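Local coordinates for protein pilus tip adhesin Cpa (Streptococcus pyogenes, PDB 4C0Z) that sits at the pilus tip and can bind covalently, through reactive thioester bonds, to targets on the host cell surface, mediating adhesion, at residues P188-S194 with L206-V212; L35-H39 with D156-D160; K90-D95 with Y136-S141; D113-I117 with S182-Q186. All coordinates share one frame; numbering follows the deposited sequence.

Interaction 1 (P188-S194 with L206-V212); sequences PANYQLS and LLSAEYV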
loop_
_atom_site.group_PDB
_atom_site.type_symbol
_atom_site.label_atom_id
_atom_site.label_comp_id
_atom_site.label_asym_id
_atom_site.label_seq_id
_atom_site.Cartn_x
_atom_site.Cartn_y
_atom_site.Cartn_z
ATOM N N PRO I 188 3.758 -16.362 25.539
ATOM C CA PRO I 188 3.683 -16.156 26.994
ATOM C C PRO I 188 3.221 -14.732 27.337
ATOM O O PRO I 188 3.244 -13.859 26.471
ATOM C CB PRO I 188 5.120 -16.415 27.447
ATOM C CG PRO I 188 5.957 -15.967 26.270
ATOM C CD PRO I 188 5.148 -16.255 25.041
ATOM N N ALA I 189 2.823 -14.496 28.603
ATOM C CA ALA I 189 2.368 -13.186 29.093
ATOM C C ALA I 189 3.443 -12.074 28.996
ATOM O O ALA I 189 3.091 -10.906 28.823
ATOM C CB ALA I 189 1.872 -13.314 30.529
ATOM N N ASN I 190 4.741 -12.446 29.096
ATOM C CA ASN I 190 5.876 -11.509 29.058
ATOM C C ASN I 190 6.278 -11.046 27.641
ATOM O O ASN I 190 7.013 -10.065 27.525
ATOM C CB ASN I 190 7.089 -12.066 29.829
ATOM C CG ASN I 190 7.588 -13.404 29.349
ATOM O OD1 ASN I 190 6.895 -14.422 29.431
ATOM N ND2 ASN I 190 8.828 -13.445 28.893
ATOM N N TYR I 191 5.782 -11.716 26.576
ATOM C CA TYR I 191 6.027 -11.337 25.176
ATOM C C TYR I 191 4.901 -10.355 24.779
ATOM O O TYR I 191 3.757 -10.778 24.605
ATOM C CB TYR I 191 6.059 -12.595 24.286
ATOM C CG TYR I 191 6.513 -12.348 22.865
ATOM C CD1 TYR I 191 7.867 -12.346 22.534
ATOM C CD2 TYR I 191 5.592 -12.171 21.840
ATOM C CE1 TYR I 191 8.290 -12.144 21.224
ATOM C CE2 TYR I 191 6.003 -11.961 20.526
ATOM C CZ TYR I 191 7.353 -11.943 20.222
ATOM O OH TYR I 191 7.764 -11.745 18.928
ATOM N N GLN I 192 5.214 -9.040 24.714
ATOM C CA GLN I 192 4.213 -7.980 24.520
ATOM C C GLN I 192 4.363 -7.099 23.267
ATOM O O GLN I 192 5.467 -6.810 22.798
ATOM C CB GLN I 192 4.151 -7.097 25.769
ATOM C CG GLN I 192 3.603 -7.840 26.989
ATOM C CD GLN I 192 3.848 -7.160 28.317
ATOM O OE1 GLN I 192 4.205 -5.982 28.402
ATOM N NE2 GLN I 192 3.637 -7.899 29.395
ATOM N N LEU I 193 3.205 -6.658 22.757
ATOM C CA LEU I 193 3.055 -5.867 21.548
ATOM C C LEU I 193 3.073 -4.361 21.791
ATOM O O LEU I 193 2.433 -3.870 22.725
ATOM C CB LEU I 193 1.744 -6.280 20.848
ATOM C CG LEU I 193 1.398 -5.649 19.498
ATOM C CD1 LEU I 193 2.434 -6.008 18.441
ATOM C CD2 LEU I 193 0.029 -6.096 19.056
ATOM N N SER I 194 3.784 -3.636 20.916
ATOM C CA SER I 194 3.877 -2.177 20.908
ATOM C C SER I 194 3.481 -1.634 19.542
ATOM O O SER I 194 3.850 -2.209 18.516
ATOM C CB SER I 194 5.289 -1.708 21.240
ATOM O OG SER I 194 5.591 -1.941 22.605
ATOM N N LEU I 206 3.896 1.758 12.710
ATOM C CA LEU I 206 4.699 0.558 12.851
ATOM C C LEU I 206 4.270 -0.252 14.060
ATOM O O LEU I 206 3.534 0.237 14.921
ATOM C CB LEU I 206 6.209 0.919 12.928
ATOM C CG LEU I 206 6.834 1.656 11.747
ATOM C CD1 LEU I 206 8.242 2.115 12.063
ATOM C CD2 LEU I 206 6.881 0.789 10.495
ATOM N N LEU I 207 4.705 -1.507 14.104
ATOM C CA LEU I 207 4.423 -2.380 15.226
ATOM C C LEU I 207 5.627 -3.278 15.508
ATOM O O LEU I 207 6.386 -3.617 14.604
ATOM C CB LEU I 207 3.072 -3.150 15.111
ATOM C CG LEU I 207 2.806 -4.009 13.882
ATOM C CD1 LEU I 207 3.439 -5.396 14.027
ATOM C CD2 LEU I 207 1.315 -4.161 13.659
ATOM N N SER I 208 5.823 -3.615 16.780
ATOM C CA SER I 208 6.950 -4.429 17.232
ATOM C C SER I 208 6.591 -5.197 18.492
ATOM O O SER I 208 5.735 -4.756 19.261
ATOM C CB SER I 208 8.165 -3.542 17.487
ATOM O OG SER I 208 9.330 -4.328 17.634
ATOM N N ALA I 209 7.221 -6.362 18.683
ATOM C CA ALA I 209 7.005 -7.187 19.872
ATOM C C ALA I 209 8.336 -7.538 20.516
ATOM O O ALA I 209 9.349 -7.663 19.817
ATOM C CB ALA I 209 6.233 -8.447 19.529
ATOM N N GLU I 210 8.338 -7.651 21.849
ATOM C CA GLU I 210 9.535 -7.978 22.628
ATOM C C GLU I 210 9.187 -8.708 23.917
ATOM O O GLU I 210 8.045 -8.633 24.385
ATOM C CB GLU I 210 10.355 -6.692 22.943
ATOM C CG GLU I 210 9.716 -5.749 23.967
ATOM C CD GLU I 210 10.611 -4.694 24.591
ATOM O OE1 GLU I 210 11.805 -4.988 24.832
ATOM O OE2 GLU I 210 10.097 -3.594 24.902
ATOM N N TYR I 211 10.191 -9.376 24.513
ATOM C CA TYR I 211 10.047 -9.996 25.814
ATOM C C TYR I 211 10.294 -8.875 26.828
ATOM O O TYR I 211 11.239 -8.093 26.665
ATOM C CB TYR I 211 11.056 -11.127 26.012
ATOM C CG TYR I 211 10.778 -12.370 25.202
ATOM C CD1 TYR I 211 9.900 -13.345 25.663
ATOM C CD2 TYR I 211 11.457 -12.616 24.015
ATOM C CE1 TYR I 211 9.687 -14.526 24.953
ATOM C CE2 TYR I 211 11.259 -13.796 23.298
ATOM C CZ TYR I 211 10.375 -14.754 23.772
ATOM O OH TYR I 211 10.161 -15.925 23.073
ATOM N N VAL I 212 9.409 -8.764 27.826
ATOM C CA VAL I 212 9.455 -7.739 28.864
ATOM C C VAL I 212 10.065 -8.326 30.132
ATOM O O VAL I 212 11.248 -8.127 30.369
ATOM C CB VAL I 212 8.056 -7.106 29.095
ATOM C CG1 VAL I 212 8.036 -6.220 30.340
ATOM C CG2 VAL I 212 7.614 -6.311 27.873
#
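The ring of Tyr211 receives the edge of Tyr191 on one face: CD1 of Tyr191 stands over its centre, 3.7 Å from Tyr211 CZ, in a T-shaped pair with planes 71° apart. At the rim of the Tyr211 ring, near its plane, the amide ND2 of Asn190 comes to 3.4 Å from Tyr211 CD1. The far side of the Tyr191 ring reaches down the strand, and its CE2 meets the methyl of Ala209, CB, at 3.7 Å. With CG anti to the backbone N (chi1 -171°), the Tyr191 ring lies along this face of the sheet, where Tyr107 of helix 98-108 adds a second edge-to-face partner. Strands 191-198 and 205-211 form an antiparallel beta hairpin in the barrel of the thioester domain. Two reciprocal backbone pairs bind them: Gln192 with Glu210, and Ser194 with Ser208, where Ser194 N to Ser208 O spans 2.8 Å. Past the Gln192 pair, at the open end, Val212 N donates to Asn190 O at 2.7 Å. On the other face, the extended Gln192 chain crosses Val212 at about a right angle, OE1 lying 3.5 Å from Val212 CG2, while its NE2 turns back to Ala189 O with a nearly straight bond (168°, 3.1 Å).

Interaction 2 (L35-H39 with D156-D160); sequences LKTYH and DLKLD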
loop_
_atom_site.group_PDB
_atom_site.type_symbol
_atom_site.label_atom_id
_atom_site.label_comp_id
_atom_site.label_asym_id
_atom_site.label_seq_id
_atom_site.Cartn_x
_atom_site.Cartn_y
_atom_site.Cartn_z
ATOM N N LEU I 35 16.663 -2.134 -6.512
ATOM C CA LEU I 35 15.643 -2.631 -7.427
ATOM C C LEU I 35 14.819 -3.775 -6.826
ATOM O O LEU I 35 13.856 -4.211 -7.447
ATOM C CB LEU I 35 16.279 -3.069 -8.766
ATOM C CG LEU I 35 17.129 -2.048 -9.512
ATOM C CD1 LEU I 35 17.649 -2.659 -10.792
ATOM C CD2 LEU I 35 16.346 -0.760 -9.804
ATOM N N LYS I 36 15.180 -4.237 -5.618
ATOM C CA LYS I 36 14.488 -5.329 -4.929
ATOM C C LYS I 36 13.466 -4.784 -3.953
ATOM O O LYS I 36 13.758 -3.844 -3.210
ATOM C CB LYS I 36 15.489 -6.262 -4.234
ATOM C CG LYS I 36 16.210 -7.184 -5.204
ATOM C CD LYS I 36 17.115 -8.166 -4.485
ATOM C CE LYS I 36 17.815 -9.077 -5.459
ATOM N NZ LYS I 36 18.679 -10.066 -4.762
ATOM N N THR I 37 12.270 -5.372 -3.958
ATOM C CA THR I 37 11.145 -4.966 -3.104
ATOM C C THR I 37 11.257 -5.484 -1.647
ATOM O O THR I 37 10.231 -5.671 -0.984
ATOM C CB THR I 37 9.808 -5.400 -3.748
ATOM O OG1 THR I 37 9.877 -6.800 -4.070
ATOM C CG2 THR I 37 9.447 -4.565 -4.964
ATOM N N TYR I 38 12.480 -5.676 -1.138
ATOM C CA TYR I 38 12.644 -6.119 0.238
ATOM C C TYR I 38 12.552 -4.907 1.183
ATOM O O TYR I 38 12.742 -3.766 0.761
ATOM C CB TYR I 38 14.009 -6.801 0.435
ATOM C CG TYR I 38 14.144 -8.201 -0.119
ATOM C CD1 TYR I 38 13.216 -9.192 0.200
ATOM C CD2 TYR I 38 15.275 -8.577 -0.846
ATOM C CE1 TYR I 38 13.374 -10.504 -0.251
ATOM C CE2 TYR I 38 15.442 -9.884 -1.304
ATOM C CZ TYR I 38 14.492 -10.848 -1.000
ATOM O OH TYR I 38 14.659 -12.141 -1.472
ATOM N N HIS I 39 12.251 -5.180 2.461
ATOM C CA HIS I 39 12.219 -4.197 3.540
ATOM C C HIS I 39 12.749 -4.854 4.768
ATOM O O HIS I 39 12.635 -6.076 4.919
ATOM C CB HIS I 39 10.785 -3.657 3.806
ATOM C CG HIS I 39 10.193 -2.994 2.609
ATOM N ND1 HIS I 39 10.519 -1.695 2.274
ATOM C CD2 HIS I 39 9.394 -3.511 1.646
ATOM C CE1 HIS I 39 9.907 -1.456 1.129
ATOM N NE2 HIS I 39 9.200 -2.514 0.725
ATOM N N ASP I 156 9.983 -10.261 -9.431
ATOM C CA ASP I 156 10.758 -9.095 -8.981
ATOM C C ASP I 156 12.037 -9.442 -8.214
ATOM O O ASP I 156 13.049 -8.772 -8.413
ATOM C CB ASP I 156 9.896 -8.128 -8.154
ATOM C CG ASP I 156 8.727 -7.454 -8.876
ATOM O OD1 ASP I 156 8.632 -7.582 -10.124
ATOM O OD2 ASP I 156 7.897 -6.823 -8.192
ATOM N N LEU I 157 11.988 -10.463 -7.327
ATOM C CA LEU I 157 13.118 -10.884 -6.484
ATOM C C LEU I 157 13.832 -12.120 -7.033
ATOM O O LEU I 157 14.873 -12.511 -6.491
ATOM C CB LEU I 157 12.659 -11.139 -5.026
ATOM C CG LEU I 157 11.907 -10.001 -4.308
ATOM C CD1 LEU I 157 11.095 -10.521 -3.161
ATOM C CD2 LEU I 157 12.844 -8.925 -3.827
ATOM N N LYS I 158 13.274 -12.730 -8.105
ATOM C CA LYS I 158 13.780 -13.964 -8.753
ATOM C C LYS I 158 14.004 -15.073 -7.707
ATOM O O LYS I 158 15.130 -15.530 -7.479
ATOM C CB LYS I 158 15.003 -13.700 -9.657
ATOM C CG LYS I 158 14.708 -12.710 -10.789
ATOM C CD LYS I 158 15.368 -13.113 -12.102
ATOM C CE LYS I 158 14.744 -12.441 -13.302
ATOM N NZ LYS I 158 13.406 -13.007 -13.638
ATOM N N LEU I 159 12.907 -15.432 -7.016
ATOM C CA LEU I 159 12.892 -16.456 -5.967
ATOM C C LEU I 159 12.920 -17.831 -6.608
ATOM O O LEU I 159 12.166 -18.082 -7.553
ATOM C CB LEU I 159 11.618 -16.342 -5.087
ATOM C CG LEU I 159 11.272 -14.995 -4.440
ATOM C CD1 LEU I 159 9.860 -15.010 -3.876
ATOM C CD2 LEU I 159 12.274 -14.618 -3.362
ATOM N N ASP I 160 13.776 -18.728 -6.087
ATOM C CA ASP I 160 13.837 -20.112 -6.569
ATOM C C ASP I 160 12.630 -20.891 -6.023
ATOM O O ASP I 160 12.002 -20.439 -5.056
ATOM C CB ASP I 160 15.179 -20.801 -6.223
ATOM C CG ASP I 160 15.538 -20.872 -4.750
ATOM O OD1 ASP I 160 14.774 -21.481 -3.981
ATOM O OD2 ASP I 160 16.623 -20.376 -4.380
HETATM O O HOH W 1 13.373 -6.011 -9.476
HETATM O O HOH W 2 7.633 -7.598 -5.395
HETATM O O HOH W 3 15.821 -12.834 -3.999
#
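A water joins Asp156 OD2 to Thr37 OG1, donating to the carboxylate oxygen at 2.9 Å and lying 2.7 Å from the hydroxyl; the same OD2 also forms a salt bridge with Lys60 NZ of the second subunit. Two more waters span the gap: one donates to both Leu35 O and Asp156 O, the other to Tyr38 OH and, at 2.7 Å, to Leu157 O. The contact ties the loop between strands 19-23 and 41-44 to the C-terminal end of helix 151-157, where Lys158 leaves the helix with positive phi and the chain turns toward helix 161-174. At its centre Leu157 lays a methyl on the aromatic ring of Tyr38: CD2 is 3.6 Å from the ring centroid and only 7° off the normal, a CH-pi contact over the middle of the face. Its other branch, CD1, leans on the ring at Tyr38 CE1, 3.7 Å away. CD2 is also wedged against the backbone, 3.6 Å from Thr37 N, and beside the Lys36 CB methylene. Leu157 CG, anti to its carbonyl carbon (chi1 -54°), sends both methyls toward the 35-39 loop. The Tyr38 ring also packs against Leu124 and Leu128 of helix 123-138, and its hydroxyl hydrogen-bonds Asn125, which together with the water holds the phenol end in position. Leu159 CD2 also approaches the phenol end, 3.9 Å from Tyr38 OH.

Interaction 3 (K90-D95 with Y136-S141); sequences KPRIED and YYTDSS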
loop_
_atom_site.group_PDB
_atom_site.type_symbol
_atom_site.label_atom_id
_atom_site.label_comp_id
_atom_site.label_asym_id
_atom_site.label_seq_id
_atom_site.Cartn_x
_atom_site.Cartn_y
_atom_site.Cartn_z
ATOM N N LYS I 90 -8.198 -0.307 7.851
ATOM C CA LYS I 90 -9.124 -1.444 7.691
ATOM C C LYS I 90 -8.692 -2.673 8.523
ATOM O O LYS I 90 -8.373 -3.705 7.923
ATOM C CB LYS I 90 -9.217 -1.847 6.193
ATOM C CG LYS I 90 -9.679 -0.749 5.243
ATOM C CD LYS I 90 -9.234 -1.013 3.807
ATOM C CE LYS I 90 -9.732 0.071 2.893
ATOM N NZ LYS I 90 -8.930 0.142 1.651
ATOM N N PRO I 91 -8.682 -2.636 9.879
ATOM C CA PRO I 91 -8.255 -3.837 10.622
ATOM C C PRO I 91 -9.253 -4.995 10.528
ATOM O O PRO I 91 -10.453 -4.754 10.463
ATOM C CB PRO I 91 -8.073 -3.321 12.053
ATOM C CG PRO I 91 -8.991 -2.173 12.168
ATOM C CD PRO I 91 -9.026 -1.529 10.802
ATOM N N ARG I 92 -8.746 -6.243 10.472
ATOM C CA ARG I 92 -9.552 -7.469 10.413
ATOM C C ARG I 92 -9.943 -7.804 11.862
ATOM O O ARG I 92 -9.244 -8.563 12.542
ATOM C CB ARG I 92 -8.743 -8.598 9.747
ATOM C CG ARG I 92 -9.585 -9.722 9.199
ATOM C CD ARG I 92 -8.748 -10.845 8.593
ATOM N NE ARG I 92 -8.114 -10.465 7.326
ATOM C CZ ARG I 92 -8.682 -10.552 6.127
ATOM N NH1 ARG I 92 -9.925 -11.003 6.004
ATOM N NH2 ARG I 92 -8.015 -10.186 5.044
ATOM N N ILE I 93 -11.039 -7.175 12.347
ATOM C CA ILE I 93 -11.520 -7.285 13.734
ATOM C C ILE I 93 -12.715 -8.256 13.938
ATOM O O ILE I 93 -13.225 -8.336 15.055
ATOM C CB ILE I 93 -11.829 -5.870 14.332
ATOM C CG1 ILE I 93 -12.813 -5.059 13.453
ATOM C CG2 ILE I 93 -10.534 -5.081 14.609
ATOM C CD1 ILE I 93 -13.683 -4.059 14.216
ATOM N N GLU I 94 -13.128 -9.022 12.902
ATOM C CA GLU I 94 -14.253 -9.975 12.978
ATOM C C GLU I 94 -13.965 -11.181 13.892
ATOM O O GLU I 94 -14.891 -11.738 14.494
ATOM C CB GLU I 94 -14.682 -10.433 11.572
ATOM C CG GLU I 94 -16.145 -10.832 11.469
ATOM C CD GLU I 94 -16.628 -11.099 10.057
ATOM O OE1 GLU I 94 -16.866 -10.119 9.313
ATOM O OE2 GLU I 94 -16.779 -12.288 9.695
ATOM N N ASP I 95 -12.680 -11.573 13.993
ATOM C CA ASP I 95 -12.196 -12.657 14.856
ATOM C C ASP I 95 -12.100 -12.157 16.305
ATOM O O ASP I 95 -11.934 -12.966 17.217
ATOM C CB ASP I 95 -10.823 -13.166 14.371
ATOM C CG ASP I 95 -9.761 -12.080 14.292
ATOM O OD1 ASP I 95 -9.197 -11.723 15.353
ATOM O OD2 ASP I 95 -9.503 -11.575 13.166
ATOM N N TYR I 136 -2.378 -8.877 6.477
ATOM C CA TYR I 136 -3.617 -9.637 6.418
ATOM C C TYR I 136 -4.542 -9.185 7.577
ATOM O O TYR I 136 -5.743 -9.025 7.377
ATOM C CB TYR I 136 -3.312 -11.155 6.506
ATOM C CG TYR I 136 -4.540 -12.035 6.532
ATOM C CD1 TYR I 136 -5.221 -12.352 5.360
ATOM C CD2 TYR I 136 -5.014 -12.566 7.724
ATOM C CE1 TYR I 136 -6.349 -13.171 5.379
ATOM C CE2 TYR I 136 -6.146 -13.381 7.756
ATOM C CZ TYR I 136 -6.813 -13.676 6.583
ATOM O OH TYR I 136 -7.934 -14.461 6.607
ATOM N N TYR I 137 -3.970 -8.947 8.771
ATOM C CA TYR I 137 -4.753 -8.529 9.935
ATOM C C TYR I 137 -4.904 -7.021 10.068
ATOM O O TYR I 137 -6.003 -6.554 10.350
ATOM C CB TYR I 137 -4.193 -9.142 11.229
ATOM C CG TYR I 137 -4.502 -10.619 11.342
ATOM C CD1 TYR I 137 -5.770 -11.061 11.714
ATOM C CD2 TYR I 137 -3.546 -11.578 11.016
ATOM C CE1 TYR I 137 -6.073 -12.421 11.769
ATOM C CE2 TYR I 137 -3.829 -12.942 11.096
ATOM C CZ TYR I 137 -5.093 -13.359 11.471
ATOM O OH TYR I 137 -5.354 -14.703 11.518
ATOM N N THR I 138 -3.826 -6.266 9.887
ATOM C CA THR I 138 -3.856 -4.812 10.079
ATOM C C THR I 138 -4.594 -4.036 8.988
ATOM O O THR I 138 -5.142 -2.966 9.260
ATOM C CB THR I 138 -2.439 -4.267 10.194
ATOM O OG1 THR I 138 -1.754 -4.479 8.961
ATOM C CG2 THR I 138 -1.678 -4.844 11.369
ATOM N N ASP I 139 -4.566 -4.549 7.753
ATOM C CA ASP I 139 -5.135 -3.863 6.597
ATOM C C ASP I 139 -6.137 -4.698 5.817
ATOM O O ASP I 139 -6.551 -4.283 4.738
ATOM C CB ASP I 139 -3.984 -3.424 5.684
ATOM C CG ASP I 139 -3.238 -2.235 6.227
ATOM O OD1 ASP I 139 -2.285 -2.440 7.020
ATOM O OD2 ASP I 139 -3.655 -1.092 5.934
ATOM N N SER I 140 -6.535 -5.855 6.362
ATOM C CA SER I 140 -7.452 -6.813 5.724
ATOM C C SER I 140 -7.003 -7.119 4.278
ATOM O O SER I 140 -7.831 -7.140 3.360
ATOM C CB SER I 140 -8.907 -6.336 5.794
ATOM O OG SER I 140 -9.315 -6.095 7.129
ATOM N N SER I 141 -5.673 -7.297 4.069
ATOM C CA SER I 141 -5.170 -7.591 2.729
ATOM C C SER I 141 -5.650 -8.965 2.280
ATOM O O SER I 141 -5.705 -9.905 3.081
ATOM C CB SER I 141 -3.660 -7.437 2.631
ATOM O OG SER I 141 -2.998 -8.526 3.246
HETATM O O HOH W 4 -4.859 -0.351 8.279
#
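Arg92 CG stands anti to the backbone N (chi1 -160°), and the chain then bends at chi3 (-71°), which lays the guanidinium flat on the ring of Tyr136, whose own CG is anti to its backbone N. This joins the loop between helices 81-87 and 98-108, in which Arg92 centres an inverse gamma turn, to the C-terminal end of helix 123-138 of the thioester domain. The two planes are 15° apart and Arg92 CZ lies 3.8 Å from the ring centroid, a stacked cation-pi pair. Ser140 CB lies over the opposite face of the guanidinium, toward its rim. The guanidinium NE donates to Tyr136 O at 2.8 Å from above the carbonyl plane, while NH2 comes 3.0 Å from Ser141 O at the guanidinium edge. One arginine thus meets both the ring and the carbonyl of Tyr136, and backbone oxygens at the helix end would probably favour its positive charge. Next along, Arg92 N makes an almost straight bond to Tyr137 O at 2.8 Å. The Tyr137 ring, packed against Leu98, Asn101 and Ile105 of helix 98-108, meets Asp95 OD2 at its edge, 3.8 Å from Tyr137 CE1; the other oxygen of that carboxylate, OD1, accepts from Gln97 N. The carboxylate of Asp139, the first residue beyond the helix, accepts bonds from the backbone N of Asn57 and Leu58, residues of the spermidine pocket. The hydroxyl OG of Ser140 donates to Lys90 O at 2.7 Å, from above the carbonyl plane.

Interaction 4 (D113-I117 with S182-Q186); sequences DRNGI and SLPNQ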
loop_
_atom_site.group_PDB
_atom_site.type_symbol
_atom_site.label_atom_id
_atom_site.label_comp_id
_atom_site.label_asym_id
_atom_site.label_seq_id
_atom_site.Cartn_x
_atom_site.Cartn_y
_atom_site.Cartn_z
ATOM N N ASP I 113 10.661 -16.835 15.494
ATOM C CA ASP I 113 10.448 -18.179 14.933
ATOM C C ASP I 113 10.436 -19.320 15.998
ATOM O O ASP I 113 11.097 -20.341 15.807
ATOM C CB ASP I 113 11.544 -18.424 13.865
ATOM C CG ASP I 113 11.356 -19.650 12.996
ATOM O OD1 ASP I 113 10.186 -20.012 12.721
ATOM O OD2 ASP I 113 12.376 -20.230 12.564
ATOM N N ARG I 114 9.737 -19.128 17.138
ATOM C CA ARG I 114 9.741 -20.088 18.251
ATOM C C ARG I 114 9.274 -21.510 17.853
ATOM O O ARG I 114 9.789 -22.466 18.421
ATOM C CB ARG I 114 8.957 -19.537 19.470
ATOM C CG ARG I 114 9.051 -20.351 20.786
ATOM C CD ARG I 114 10.147 -19.939 21.773
ATOM N NE ARG I 114 9.638 -19.554 23.102
ATOM C CZ ARG I 114 10.154 -19.930 24.271
ATOM N NH1 ARG I 114 11.185 -20.760 24.314
ATOM N NH2 ARG I 114 9.619 -19.503 25.407
ATOM N N ASN I 115 8.374 -21.664 16.864
ATOM C CA ASN I 115 7.906 -23.000 16.476
ATOM C C ASN I 115 8.465 -23.499 15.125
ATOM O O ASN I 115 7.982 -24.500 14.579
ATOM C CB ASN I 115 6.381 -23.090 16.521
ATOM C CG ASN I 115 5.826 -23.026 17.921
ATOM O OD1 ASN I 115 6.012 -23.933 18.741
ATOM N ND2 ASN I 115 5.124 -21.952 18.221
ATOM N N GLY I 116 9.510 -22.827 14.641
ATOM C CA GLY I 116 10.220 -23.175 13.415
ATOM C C GLY I 116 9.443 -23.065 12.119
ATOM O O GLY I 116 9.818 -23.707 11.136
ATOM N N ILE I 117 8.373 -22.240 12.085
ATOM C CA ILE I 117 7.560 -22.021 10.878
ATOM C C ILE I 117 8.417 -21.409 9.742
ATOM O O ILE I 117 8.231 -21.767 8.575
ATOM C CB ILE I 117 6.280 -21.181 11.197
ATOM C CG1 ILE I 117 5.275 -22.001 12.046
ATOM C CG2 ILE I 117 5.616 -20.600 9.927
ATOM C CD1 ILE I 117 4.072 -21.208 12.553
ATOM N N SER I 182 -2.208 -24.827 17.731
ATOM C CA SER I 182 -1.920 -26.265 17.874
ATOM C C SER I 182 -0.421 -26.553 18.090
ATOM O O SER I 182 -0.059 -27.687 18.416
ATOM C CB SER I 182 -2.442 -27.043 16.667
ATOM O OG SER I 182 -1.691 -26.780 15.490
ATOM N N LEU I 183 0.436 -25.530 17.915
ATOM C CA LEU I 183 1.894 -25.614 18.050
ATOM C C LEU I 183 2.364 -25.761 19.499
ATOM O O LEU I 183 1.660 -25.296 20.396
ATOM C CB LEU I 183 2.568 -24.407 17.374
ATOM C CG LEU I 183 2.421 -24.315 15.863
ATOM C CD1 LEU I 183 2.791 -22.940 15.382
ATOM C CD2 LEU I 183 3.257 -25.368 15.146
ATOM N N PRO I 184 3.537 -26.403 19.756
ATOM C CA PRO I 184 3.975 -26.617 21.152
ATOM C C PRO I 184 4.223 -25.366 21.990
ATOM O O PRO I 184 3.897 -25.370 23.178
ATOM C CB PRO I 184 5.255 -27.446 21.007
ATOM C CG PRO I 184 5.187 -28.035 19.649
ATOM C CD PRO I 184 4.481 -27.030 18.808
ATOM N N ASN I 185 4.792 -24.311 21.390
ATOM C CA ASN I 185 5.089 -23.080 22.114
ATOM C C ASN I 185 4.058 -21.982 21.838
ATOM O O ASN I 185 3.957 -21.494 20.710
ATOM C CB ASN I 185 6.509 -22.600 21.804
ATOM C CG ASN I 185 7.583 -23.622 22.076
ATOM O OD1 ASN I 185 7.737 -24.106 23.193
ATOM N ND2 ASN I 185 8.354 -23.965 21.055
ATOM N N GLN I 186 3.284 -21.607 22.871
ATOM C CA GLN I 186 2.263 -20.554 22.786
ATOM C C GLN I 186 2.828 -19.227 23.325
ATOM O O GLN I 186 3.757 -19.255 24.129
ATOM C CB GLN I 186 0.986 -20.964 23.553
ATOM C CG GLN I 186 0.262 -22.202 22.995
ATOM C CD GLN I 186 -0.404 -21.980 21.650
ATOM O OE1 GLN I 186 -1.374 -21.227 21.516
ATOM N NE2 GLN I 186 0.086 -22.664 20.625
#
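Asn115 and Asn185 form the tight part of this contact between two loops, where the type I beta turn from Asp113 to Gly116 meets the chain running from helix 177-181 to strand 191-198. The amide of Asn115 pairs with the backbone of Asn185 on both sides: ND2 donates to Asn185 O at 2.8 Å, nearly straight (174°), and OD1 accepts from Asn185 N at 2.9 Å. Each bond uses a lone pair in the carbonyl plane, so the Asn115 amide is held against rotation, and its ND2 also reaches Asn108 OD1 in helix 98-108. Leu183 CB presses on the amide at 3.6 Å from Asn115 CG, and on the buried flank Leu183 CD1 meets Ile117 CD1, also at 3.6 Å, beside Ala170 and Arg173 of helix 161-174. The outer side is looser. There the Asn185 amide gives only weak bonds from ND2, to Arg114 O and to Asn115 OD1. The exposed Arg114 chain crosses Asn185 at about a right angle, and its bends at chi2 and chi3 carry NE to a hydrogen bond with Tyr107 OH; at the crossing its CG methylene rests 3.5 Å from Asn185 CB.

In the fold
The hairpin of interaction 1 links two of the others: Leu207 CD2 packs 3.8 Å from Thr138 CG2 of interaction 3, and Tyr211 OH lies 3.7 Å from Arg114 NE of interaction 4. Interactions 1 and 2 sit on opposite sides of the chain's centre, their own centres 29 Å apart. Bound spermidine lies near parts of interactions 1, 2 and 3, about 7 Å from the side chain of Asp139, about 8 Å from that of Leu206 and about 10 Å from that of Thr37, in the pocket that includes Cys55 and Gln204, the thioester cross-link pair. Interaction 4 is the surface contact of the four. Interactions 2 and 3, with centres 25 Å apart, both touch the second subunit.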